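Local coordinates for protein afamin (Homo sapiens, PDB 6FAK) that carries hydrophobic molecules in body fluids, keeps lipidated Wnt proteins soluble and active, and binds vitamin E, at residues Thr435-Cys440 against Val450-Ala454; Phe458-Cys462 against Arg485-Glu490; Lys403-Lys407 against Gly430-Val434; Glu348-Ile352 against Thr383-Ser387. Residues are numbered along the deposited sequence.

Interaction 1 (Thr435-Cys440 against Val450-Ala454)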
loop_
_atom_site.group_PDB
_atom_site.type_symbol
_atom_site.label_atom_id
_atom_site.label_comp_id
_atom_site.label_asym_id
_atom_site.label_seq_id
_atom_site.Cartn_x
_atom_site.Cartn_y
_atom_site.Cartn_z
ATOM N N THR A 435 -2.426 -0.997 -13.000
ATOM C CA THR A 435 -1.826 -2.269 -12.556
ATOM C C THR A 435 -2.816 -3.281 -12.014
ATOM O O THR A 435 -2.627 -4.479 -12.190
ATOM C CB THR A 435 -0.698 -1.968 -11.568
ATOM O OG1 THR A 435 0.272 -1.221 -12.293
ATOM C CG2 THR A 435 -0.048 -3.229 -11.039
ATOM N N ALA A 436 -3.889 -2.814 -11.395
ATOM C CA ALA A 436 -4.992 -3.675 -11.049
ATOM C C ALA A 436 -5.501 -4.435 -12.276
ATOM O O ALA A 436 -5.811 -5.638 -12.182
ATOM C CB ALA A 436 -6.127 -2.888 -10.444
ATOM N N PHE A 437 -5.605 -3.756 -13.404
ATOM C CA PHE A 437 -6.136 -4.387 -14.634
ATOM C C PHE A 437 -5.168 -5.257 -15.382
ATOM O O PHE A 437 -5.555 -6.349 -15.840
ATOM C CB PHE A 437 -6.765 -3.334 -15.538
ATOM C CG PHE A 437 -7.836 -2.609 -14.842
ATOM C CD1 PHE A 437 -9.064 -3.175 -14.713
ATOM C CD2 PHE A 437 -7.572 -1.428 -14.186
ATOM C CE1 PHE A 437 -10.051 -2.549 -13.992
ATOM C CE2 PHE A 437 -8.557 -0.801 -13.459
ATOM C CZ PHE A 437 -9.795 -1.375 -13.350
ATOM N N THR A 438 -3.906 -4.837 -15.446
ATOM C CA THR A 438 -2.849 -5.645 -16.078
ATOM C C THR A 438 -2.526 -6.914 -15.299
ATOM O O THR A 438 -2.183 -7.928 -15.873
ATOM C CB THR A 438 -1.510 -4.877 -16.238
ATOM O OG1 THR A 438 -0.996 -4.538 -14.948
ATOM C CG2 THR A 438 -1.662 -3.605 -17.066
ATOM N N THR A 439 -2.601 -6.851 -13.992
ATOM C CA THR A 439 -2.395 -7.997 -13.156
ATOM C C THR A 439 -3.572 -9.005 -13.190
ATOM O O THR A 439 -3.316 -10.200 -13.126
ATOM C CB THR A 439 -2.204 -7.532 -11.705
ATOM O OG1 THR A 439 -1.065 -6.662 -11.655
ATOM C CG2 THR A 439 -2.024 -8.688 -10.750
ATOM N N CYS A 440 -4.820 -8.525 -13.274
ATOM C CA CYS A 440 -5.995 -9.329 -12.932
ATOM C C CYS A 440 -6.955 -9.643 -14.045
ATOM O O CYS A 440 -7.755 -10.575 -13.901
ATOM C CB CYS A 440 -6.838 -8.583 -11.884
ATOM S SG CYS A 440 -5.984 -8.082 -10.374
ATOM N N VAL A 450 -9.145 -7.528 -9.126
ATOM C CA VAL A 450 -9.260 -6.155 -9.554
ATOM C C VAL A 450 -9.772 -5.249 -8.408
ATOM O O VAL A 450 -9.221 -4.164 -8.165
ATOM C CB VAL A 450 -10.219 -6.025 -10.755
ATOM C CG1 VAL A 450 -10.535 -4.565 -11.072
ATOM C CG2 VAL A 450 -9.629 -6.701 -11.989
ATOM N N ASP A 451 -10.822 -5.668 -7.721
ATOM C CA ASP A 451 -11.422 -4.778 -6.728
ATOM C C ASP A 451 -10.469 -4.638 -5.531
ATOM O O ASP A 451 -10.348 -3.551 -4.988
ATOM C CB ASP A 451 -12.823 -5.256 -6.359
ATOM C CG ASP A 451 -13.647 -4.210 -5.590
ATOM O OD1 ASP A 451 -13.696 -3.017 -5.951
ATOM O OD2 ASP A 451 -14.265 -4.559 -4.575
ATOM N N ASN A 452 -9.761 -5.711 -5.170
ATOM C CA ASN A 452 -8.765 -5.681 -4.100
ATOM C C ASN A 452 -7.623 -4.697 -4.434
ATOM O O ASN A 452 -7.229 -3.868 -3.598
ATOM C CB ASN A 452 -8.176 -7.074 -3.851
ATOM C CG ASN A 452 -9.054 -7.966 -2.937
ATOM O OD1 ASN A 452 -9.896 -7.498 -2.174
ATOM N ND2 ASN A 452 -8.819 -9.277 -3.014
ATOM N N LEU A 453 -7.063 -4.825 -5.630
ATOM C CA LEU A 453 -5.945 -3.976 -6.023
ATOM C C LEU A 453 -6.347 -2.550 -6.315
ATOM O O LEU A 453 -5.610 -1.646 -5.962
ATOM C CB LEU A 453 -5.186 -4.549 -7.204
ATOM C CG LEU A 453 -4.363 -5.809 -6.945
ATOM C CD1 LEU A 453 -3.650 -6.184 -8.233
ATOM C CD2 LEU A 453 -3.339 -5.620 -5.854
ATOM N N ALA A 454 -7.498 -2.342 -6.948
ATOM C CA ALA A 454 -8.017 -0.982 -7.155
ATOM C C ALA A 454 -8.275 -0.206 -5.877
ATOM O O ALA A 454 -8.004 1.010 -5.809
ATOM C CB ALA A 454 -9.306 -1.006 -7.982
#
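Small residues let helices come close, and the near-antiparallel pair 435-440 and 450-454 applies that rule in an albumin domain. The short segments run at 149° with their axes 8.6 Å apart, and the backbones come nearest where A436 faces L453, the CA of A436 lying 5.1 Å from the CA of L453. The methyl of A436 is the smallest of bumps: its CB touches the CB of L453 at 3.8 Å and the backbone N of A454 at 3.8 Å, so it settles directly onto the backbone of the opposite helix.

Larger side chains fill the space around this point. V450 wedges between F437 and C440, its CG1 3.6 Å from CE1 of F437 and its CG2 3.4 Å from CB of C440. L453 puts CD1 3.7 Å from SG of C440 and 3.9 Å from CG2 of T439. OG1 of T439 bonds back to the O of T435 at 2.7 Å, which leaves the CG2 methyl for L453.

The disulfide C440-C449 ties the two helices covalently beside the apolar seam, and with C395-C441 gives the paired-cysteine pattern of the albumin family. N452 and L453 border a pocket holding a polyether. Helix 376-417 packs alongside, with E394 against F437 and V391 against V450, while N452 bonds to the N of I346 and D451 is salt-bridged to R351 of helix 346-363 and R486 of helix 485-490.

Interaction 2 (Phe458-Cys462 against Arg485-Glu490)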
loop_
_atom_site.group_PDB
_atom_site.type_symbol
_atom_site.label_atom_id
_atom_site.label_comp_id
_atom_site.label_asym_id
_atom_site.label_seq_id
_atom_site.Cartn_x
_atom_site.Cartn_y
_atom_site.Cartn_z
ATOM N N PHE A 458 -6.908 4.209 -3.505
ATOM C CA PHE A 458 -7.550 5.286 -2.714
ATOM C C PHE A 458 -7.032 5.270 -1.287
ATOM O O PHE A 458 -7.004 6.320 -0.612
ATOM C CB PHE A 458 -9.089 5.309 -2.919
ATOM C CG PHE A 458 -9.447 5.451 -4.388
ATOM C CD1 PHE A 458 -9.172 6.656 -5.076
ATOM C CD2 PHE A 458 -9.917 4.372 -5.125
ATOM C CE1 PHE A 458 -9.431 6.801 -6.455
ATOM C CE2 PHE A 458 -10.179 4.495 -6.496
ATOM C CZ PHE A 458 -9.937 5.704 -7.164
ATOM N N GLY A 459 -6.491 4.135 -0.869
ATOM C CA GLY A 459 -5.711 4.088 0.376
ATOM C C GLY A 459 -4.436 4.896 0.372
ATOM O O GLY A 459 -4.100 5.535 1.360
ATOM N N GLU A 460 -3.723 4.864 -0.750
ATOM C CA GLU A 460 -2.535 5.713 -0.974
ATOM C C GLU A 460 -2.916 7.211 -0.983
ATOM O O GLU A 460 -2.243 8.051 -0.384
ATOM C CB GLU A 460 -1.923 5.374 -2.327
ATOM C CG GLU A 460 -0.438 5.620 -2.415
ATOM C CD GLU A 460 0.403 4.382 -2.147
ATOM O OE1 GLU A 460 -0.089 3.232 -2.273
ATOM O OE2 GLU A 460 1.579 4.588 -1.825
ATOM N N LEU A 461 -3.983 7.520 -1.713
ATOM C CA LEU A 461 -4.495 8.864 -1.859
ATOM C C LEU A 461 -4.934 9.530 -0.551
ATOM O O LEU A 461 -4.712 10.695 -0.330
ATOM C CB LEU A 461 -5.732 8.819 -2.786
ATOM C CG LEU A 461 -6.469 10.096 -3.200
ATOM C CD1 LEU A 461 -5.507 11.100 -3.735
ATOM C CD2 LEU A 461 -7.461 9.767 -4.308
ATOM N N CYS A 462 -5.614 8.767 0.289
ATOM C CA CYS A 462 -6.253 9.316 1.455
ATOM C C CYS A 462 -5.325 9.556 2.637
ATOM O O CYS A 462 -5.707 10.264 3.566
ATOM C CB CYS A 462 -7.417 8.439 1.886
ATOM S SG CYS A 462 -8.694 8.523 0.612
ATOM N N ARG A 485 -15.701 3.524 -0.193
ATOM C CA ARG A 485 -14.772 4.542 -0.694
ATOM C C ARG A 485 -14.560 4.522 -2.239
ATOM O O ARG A 485 -14.584 5.564 -2.876
ATOM C CB ARG A 485 -13.441 4.404 0.070
ATOM C CG ARG A 485 -12.405 5.419 -0.343
ATOM C CD ARG A 485 -11.508 5.735 0.846
ATOM N NE ARG A 485 -10.714 4.588 1.221
ATOM C CZ ARG A 485 -9.860 4.526 2.249
ATOM N NH1 ARG A 485 -9.718 5.569 3.089
ATOM N NH2 ARG A 485 -9.168 3.432 2.427
ATOM N N ARG A 486 -14.338 3.348 -2.830
ATOM C CA ARG A 486 -14.151 3.257 -4.278
ATOM C C ARG A 486 -15.434 3.704 -5.041
ATOM O O ARG A 486 -15.357 4.587 -5.886
ATOM C CB ARG A 486 -13.612 1.888 -4.716
ATOM C CG ARG A 486 -13.018 1.849 -6.137
ATOM C CD ARG A 486 -12.684 0.416 -6.576
ATOM N NE ARG A 486 -12.528 0.337 -8.025
ATOM C CZ ARG A 486 -12.841 -0.680 -8.829
ATOM N NH1 ARG A 486 -13.306 -1.820 -8.342
ATOM N NH2 ARG A 486 -12.624 -0.575 -10.123
ATOM N N PRO A 487 -16.603 3.137 -4.724
ATOM C CA PRO A 487 -17.853 3.708 -5.299
ATOM C C PRO A 487 -18.051 5.236 -5.131
ATOM O O PRO A 487 -18.535 5.877 -6.051
ATOM C CB PRO A 487 -18.963 2.940 -4.589
ATOM C CG PRO A 487 -18.326 1.656 -4.146
ATOM C CD PRO A 487 -16.861 1.903 -3.937
ATOM N N CYS A 488 -17.665 5.784 -3.987
ATOM C CA CYS A 488 -17.719 7.218 -3.729
ATOM C C CYS A 488 -16.831 8.023 -4.722
ATOM O O CYS A 488 -17.314 8.979 -5.362
ATOM C CB CYS A 488 -17.279 7.527 -2.304
ATOM S SG CYS A 488 -17.545 9.235 -1.842
ATOM N N PHE A 489 -15.567 7.625 -4.824
ATOM C CA PHE A 489 -14.624 8.196 -5.782
ATOM C C PHE A 489 -15.123 8.156 -7.237
ATOM O O PHE A 489 -14.986 9.153 -7.958
ATOM C CB PHE A 489 -13.251 7.547 -5.664
ATOM C CG PHE A 489 -12.397 8.226 -4.664
ATOM C CD1 PHE A 489 -11.829 9.465 -4.963
ATOM C CD2 PHE A 489 -12.219 7.708 -3.399
ATOM C CE1 PHE A 489 -11.080 10.154 -4.019
ATOM C CE2 PHE A 489 -11.439 8.395 -2.433
ATOM C CZ PHE A 489 -10.864 9.617 -2.748
ATOM N N GLU A 490 -15.746 7.028 -7.622
ATOM C CA GLU A 490 -16.356 6.853 -8.955
ATOM C C GLU A 490 -17.507 7.806 -9.230
ATOM O O GLU A 490 -17.799 8.048 -10.374
ATOM C CB GLU A 490 -16.881 5.407 -9.179
ATOM C CG GLU A 490 -15.881 4.245 -9.044
ATOM C CD GLU A 490 -14.622 4.386 -9.853
ATOM O OE1 GLU A 490 -14.705 4.823 -11.019
ATOM O OE2 GLU A 490 -13.543 4.030 -9.332
#
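Aromatic stacking dominates where helix 446-462 meets the short helix 485-490. The rings of F458 and F489 form an offset stack, with centroids 4.4 Å apart and planes only 13° from parallel; the closest atoms are CD1 of F458 and CG of F489 at 3.6 Å. A CH-pi contact adds to it, CB of F489 standing over the face of the F458 ring, 4.1 Å from its centroid. Two long side chains can thus bridge segments whose axes stay 11.5 Å apart and cross at 77°.

Sulfur and aliphatic groups finish the apolar part. SG of C462 approaches the edge of the F489 ring, 5.2 Å from the centroid, while CD2 of L461 reaches CE1 of F489 at 3.7 Å. C462 is disulfide-bonded to C478, and C488 to C477, so consecutive cysteines of helix 472-479 fasten both helices, an instance of the double-disulfide motif that recurs through the albumin domains. F489 also packs on V474, within that same bridged cluster.

Charged side chains contribute through their flat or aliphatic portions. The guanidinium of R485 lays a face against the backbone at F458 and G459, NH2 coming 4.1 Å from CA of G459, and NH1 lies 3.9 Å from CB of C462. CG of R486 touches CE2 of F458 at 3.9 Å, whereas its guanidinium turns to salt bridges with D451 and E394.

Interaction 3 (Lys403-Lys407 against Gly430-Val434)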
loop_
_atom_site.group_PDB
_atom_site.type_symbol
_atom_site.label_atom_id
_atom_site.label_comp_id
_atom_site.label_asym_id
_atom_site.label_seq_id
_atom_site.Cartn_x
_atom_site.Cartn_y
_atom_site.Cartn_z
ATOM N N LYS A 403 -2.786 -1.198 -21.939
ATOM C CA LYS A 403 -2.401 -0.633 -20.656
ATOM C C LYS A 403 -2.254 0.916 -20.661
ATOM O O LYS A 403 -2.841 1.637 -19.819
ATOM C CB LYS A 403 -1.109 -1.281 -20.205
ATOM C CG LYS A 403 -0.549 -0.713 -18.932
ATOM C CD LYS A 403 0.913 -1.072 -18.726
ATOM C CE LYS A 403 1.344 -0.667 -17.318
ATOM N NZ LYS A 403 2.537 0.209 -17.327
ATOM N N ASP A 404 -1.466 1.389 -21.619
ATOM C CA ASP A 404 -1.178 2.798 -21.787
ATOM C C ASP A 404 -2.440 3.612 -22.091
ATOM O O ASP A 404 -2.687 4.648 -21.450
ATOM C CB ASP A 404 -0.162 2.997 -22.916
ATOM C CG ASP A 404 1.220 2.469 -22.594
ATOM O OD1 ASP A 404 1.538 2.153 -21.459
ATOM O OD2 ASP A 404 2.042 2.452 -23.514
ATOM N N GLY A 405 -3.246 3.120 -23.025
ATOM C CA GLY A 405 -4.510 3.779 -23.419
ATOM C C GLY A 405 -5.507 3.922 -22.280
ATOM O O GLY A 405 -6.122 4.977 -22.099
ATOM N N LEU A 406 -5.648 2.868 -21.483
ATOM C CA LEU A 406 -6.491 2.927 -20.315
ATOM C C LEU A 406 -5.901 3.870 -19.276
ATOM O O LEU A 406 -6.647 4.567 -18.632
ATOM C CB LEU A 406 -6.684 1.539 -19.652
ATOM C CG LEU A 406 -7.734 1.491 -18.517
ATOM C CD1 LEU A 406 -9.092 2.084 -18.881
ATOM C CD2 LEU A 406 -7.917 0.072 -18.008
ATOM N N LYS A 407 -4.579 3.829 -19.091
ATOM C CA LYS A 407 -3.887 4.699 -18.137
ATOM C C LYS A 407 -4.195 6.182 -18.421
ATOM O O LYS A 407 -4.514 6.923 -17.488
ATOM C CB LYS A 407 -2.388 4.436 -18.123
ATOM C CG LYS A 407 -1.617 5.240 -17.088
ATOM C CD LYS A 407 -0.174 4.820 -16.874
ATOM C CE LYS A 407 0.663 4.606 -18.139
ATOM N NZ LYS A 407 0.461 5.572 -19.247
ATOM N N GLY A 430 -2.254 6.933 -11.167
ATOM C CA GLY A 430 -2.652 6.395 -12.432
ATOM C C GLY A 430 -1.977 5.065 -12.764
ATOM O O GLY A 430 -2.654 4.120 -13.213
ATOM N N GLU A 431 -0.663 4.978 -12.558
ATOM C CA GLU A 431 0.063 3.719 -12.801
ATOM C C GLU A 431 -0.433 2.635 -11.871
ATOM O O GLU A 431 -0.732 1.533 -12.322
ATOM C CB GLU A 431 1.600 3.854 -12.676
ATOM C CG GLU A 431 2.334 3.915 -14.016
ATOM C CD GLU A 431 2.296 2.610 -14.835
ATOM O OE1 GLU A 431 2.136 2.682 -16.062
ATOM O OE2 GLU A 431 2.440 1.510 -14.274
ATOM N N LYS A 432 -0.556 2.953 -10.589
ATOM C CA LYS A 432 -1.117 2.013 -9.640
ATOM C C LYS A 432 -2.538 1.576 -10.014
ATOM O O LYS A 432 -2.866 0.391 -9.928
ATOM C CB LYS A 432 -1.104 2.582 -8.230
ATOM C CG LYS A 432 0.299 2.637 -7.674
ATOM C CD LYS A 432 0.424 3.421 -6.365
ATOM C CE LYS A 432 1.903 3.718 -6.054
ATOM N NZ LYS A 432 2.104 4.725 -4.963
ATOM N N MET A 433 -3.383 2.492 -10.467
ATOM C CA MET A 433 -4.729 2.077 -10.876
ATOM C C MET A 433 -4.683 1.066 -12.045
ATOM O O MET A 433 -5.354 0.047 -11.994
ATOM C CB MET A 433 -5.589 3.269 -11.217
ATOM C CG MET A 433 -7.017 2.942 -11.582
ATOM S SD MET A 433 -7.928 2.174 -10.217
ATOM C CE MET A 433 -8.351 3.615 -9.263
ATOM N N VAL A 434 -3.851 1.323 -13.058
ATOM C CA VAL A 434 -3.865 0.501 -14.246
ATOM C C VAL A 434 -3.323 -0.903 -13.966
ATOM O O VAL A 434 -3.750 -1.849 -14.594
ATOM C CB VAL A 434 -3.240 1.227 -15.458
ATOM C CG1 VAL A 434 -1.737 1.178 -15.460
ATOM C CG2 VAL A 434 -3.809 0.654 -16.726
#
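In the third albumin domain, the long helix 376-417 and helix 423-440 pack as an obliquely crossed helix pair of the all-helical albumin fold, at 124° with segment axes 9.7 Å apart, settling charges at the border of an apolar contact. NZ of K403 makes a salt bridge to E431, with a hydrogen bond to OE1 at 2.8 Å and a weak one to OE2 at 3.3 Å. K407 is satisfied differently: its CE comes within 3.2 Å of OE1 of E431, yet its NZ is committed to a salt bridge with D527. Helix 376-417 is kinked here, the N of K403 and of D404 lacking a bond to the turn before; the regular pattern resumes with K407 N bonding to K403 O at 2.9 Å and holds in the partner, V434 N to G430 O at 3.0 Å.

Beside these charges V434 points at the other helix and packs against L406 and the aliphatic lengths of both lysines, CG2 of V434 lying 3.4 Å from the O of K403.

Interaction 4 (Glu348-Ile352 against Thr383-Ser387). With NAG (2-acetamido-2-deoxy-beta-D-glucopyranose), chain D.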
loop_
_atom_site.group_PDB
_atom_site.type_symbol
_atom_site.label_atom_id
_atom_site.label_comp_id
_atom_site.label_asym_id
_atom_site.label_seq_id
_atom_site.Cartn_x
_atom_site.Cartn_y
_atom_site.Cartn_z
ATOM N N GLU A 348 -15.781 -5.767 -1.202
ATOM C CA GLU A 348 -17.100 -6.287 -1.486
ATOM C C GLU A 348 -17.664 -6.996 -0.238
ATOM O O GLU A 348 -18.784 -6.789 0.103
ATOM C CB GLU A 348 -17.145 -7.218 -2.707
ATOM C CG GLU A 348 -18.602 -7.620 -3.064
ATOM C CD GLU A 348 -19.481 -6.427 -3.503
ATOM O OE1 GLU A 348 -18.944 -5.419 -4.030
ATOM O OE2 GLU A 348 -20.727 -6.515 -3.381
ATOM N N LEU A 349 -16.861 -7.805 0.432
ATOM C CA LEU A 349 -17.335 -8.469 1.660
ATOM C C LEU A 349 -17.720 -7.453 2.737
ATOM O O LEU A 349 -18.699 -7.625 3.386
ATOM C CB LEU A 349 -16.292 -9.397 2.204
ATOM C CG LEU A 349 -16.005 -10.603 1.313
ATOM C CD1 LEU A 349 -14.723 -11.266 1.722
ATOM C CD2 LEU A 349 -17.163 -11.579 1.320
ATOM N N LEU A 350 -16.922 -6.395 2.898
ATOM C CA LEU A 350 -17.243 -5.378 3.890
ATOM C C LEU A 350 -18.463 -4.558 3.521
ATOM O O LEU A 350 -19.181 -4.158 4.413
ATOM C CB LEU A 350 -16.048 -4.444 4.135
ATOM C CG LEU A 350 -14.798 -5.243 4.545
ATOM C CD1 LEU A 350 -13.617 -4.277 4.613
ATOM C CD2 LEU A 350 -14.991 -5.984 5.835
ATOM N N ARG A 351 -18.701 -4.289 2.216
ATOM C CA ARG A 351 -19.937 -3.681 1.800
ATOM C C ARG A 351 -21.172 -4.562 2.185
ATOM O O ARG A 351 -22.175 -4.045 2.690
ATOM C CB ARG A 351 -19.938 -3.345 0.285
ATOM C CG ARG A 351 -18.986 -2.195 -0.057
ATOM C CD ARG A 351 -19.173 -1.793 -1.498
ATOM N NE ARG A 351 -18.544 -2.728 -2.415
ATOM C CZ ARG A 351 -17.302 -2.684 -2.885
ATOM N NH1 ARG A 351 -16.434 -1.796 -2.436
ATOM N NH2 ARG A 351 -16.908 -3.572 -3.776
ATOM N N ILE A 352 -21.043 -5.860 1.954
ATOM C CA ILE A 352 -22.068 -6.826 2.307
ATOM C C ILE A 352 -22.348 -6.832 3.819
ATOM O O ILE A 352 -23.519 -6.845 4.243
ATOM C CB ILE A 352 -21.746 -8.238 1.702
ATOM C CG1 ILE A 352 -21.967 -8.130 0.187
ATOM C CG2 ILE A 352 -22.621 -9.342 2.320
ATOM C CD1 ILE A 352 -21.378 -9.262 -0.597
ATOM N N THR A 383 -26.095 -5.642 -4.919
ATOM C CA THR A 383 -24.902 -4.827 -4.742
ATOM C C THR A 383 -23.697 -5.477 -5.431
ATOM O O THR A 383 -22.931 -4.807 -6.095
ATOM C CB THR A 383 -24.612 -4.479 -3.272
ATOM O OG1 THR A 383 -23.399 -3.733 -3.201
ATOM C CG2 THR A 383 -24.444 -5.666 -2.445
ATOM N N THR A 384 -23.579 -6.795 -5.333
ATOM C CA THR A 384 -22.459 -7.497 -5.942
ATOM C C THR A 384 -22.516 -7.482 -7.490
ATOM O O THR A 384 -21.481 -7.327 -8.161
ATOM C CB THR A 384 -22.378 -8.906 -5.407
ATOM O OG1 THR A 384 -22.253 -8.835 -3.979
ATOM C CG2 THR A 384 -21.176 -9.627 -5.997
ATOM N N GLU A 385 -23.716 -7.653 -8.047
ATOM C CA GLU A 385 -23.899 -7.507 -9.489
ATOM C C GLU A 385 -23.464 -6.170 -9.995
ATOM O O GLU A 385 -22.878 -6.108 -11.046
ATOM C CB GLU A 385 -25.371 -7.711 -9.875
ATOM C CG GLU A 385 -25.782 -9.156 -9.858
ATOM C CD GLU A 385 -25.247 -9.937 -11.039
ATOM O OE1 GLU A 385 -24.998 -9.322 -12.098
ATOM O OE2 GLU A 385 -25.123 -11.173 -10.898
ATOM N N LYS A 386 -23.805 -5.088 -9.294
ATOM C CA LYS A 386 -23.351 -3.760 -9.667
ATOM C C LYS A 386 -21.829 -3.678 -9.672
ATOM O O LYS A 386 -21.252 -3.140 -10.600
ATOM C CB LYS A 386 -23.933 -2.671 -8.763
ATOM C CG LYS A 386 -25.431 -2.449 -8.975
ATOM C CD LYS A 386 -26.077 -1.540 -7.933
ATOM C CE LYS A 386 -27.586 -1.457 -8.144
ATOM N NZ LYS A 386 -28.115 -0.093 -7.896
ATOM N N SER A 387 -21.175 -4.218 -8.638
ATOM C CA SER A 387 -19.708 -4.131 -8.553
ATOM C C SER A 387 -19.100 -4.933 -9.686
ATOM O O SER A 387 -18.185 -4.477 -10.363
ATOM C CB SER A 387 -19.192 -4.650 -7.198
ATOM O OG SER A 387 -19.815 -3.938 -6.146
HETATM C C1 NAG D . -27.461 -13.247 -8.364
HETATM C C2 NAG D . -26.115 -13.905 -8.672
HETATM C C3 NAG D . -26.147 -14.666 -9.991
HETATM C C4 NAG D . -27.373 -15.561 -10.093
HETATM C C5 NAG D . -28.640 -14.779 -9.752
HETATM C C6 NAG D . -29.885 -15.664 -9.815
HETATM C C7 NAG D . -24.224 -12.701 -7.723
HETATM C C8 NAG D . -23.193 -11.638 -7.944
HETATM N N2 NAG D . -25.066 -12.904 -8.733
HETATM O O3 NAG D . -24.961 -15.457 -10.106
HETATM O O4 NAG D . -27.462 -16.082 -11.425
HETATM O O5 NAG D . -28.512 -14.214 -8.443
HETATM O O6 NAG D . -29.842 -16.659 -8.784
HETATM O O7 NAG D . -24.283 -13.335 -6.683
#
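Where helix 376-417 runs from the second albumin domain into the third, it packs against helix 346-363 of the second, near the N-glycan of N381. The segments are nearly antiparallel, at 152°, with axes 10.8 Å apart, a gap spanned chiefly by the carboxylate of E348. OG of S387 donates a hydrogen bond to OE1 of E348 at 2.7 Å, and OE2 of E348 lies 2.8 Å from OG1 of T384, which also has the O of F380 within reach. R351 holds this carboxylate from its own helix by a salt bridge, NH2 to OE1 of E348 at 2.8 Å, and is shared with D451. I352 lies against both threonines, its CD1 3.5 Å from OG1 of T384 and its CG1 4.4 Å from CG2 of T383.

E385, whose CA-to-CB bond points away from 348-352, meets the glycan: N2 of the NAG donates a hydrogen bond to OE2 of E385 at 2.8 Å, and C8 of the NAG rests 3.5 Å from CG2 of T384.

Charged residues turn separate helix contacts into one network. D451, outside the apolar seam of interaction 1, joins it to interaction 2 through OD1, 2.7 Å from NH1 of R486, and to interaction 4 through OD2, 2.9 Å from NH2 of R351, thereby tying the second domain to the third. Interactions 2 and 3 are bridged by OE2 of E460 and NZ of K432 at 3.2 Å, and apolarly by CZ of F458 and CE of M433 at 3.4 Å. Interactions 3 and 4 share helix 376-417 yet lie about 24 Å apart between centres. N452 and L453 of interaction 1 and L350 of interaction 4 line one pocket between the domains, its polyether probably coming from the crystallisation liquor.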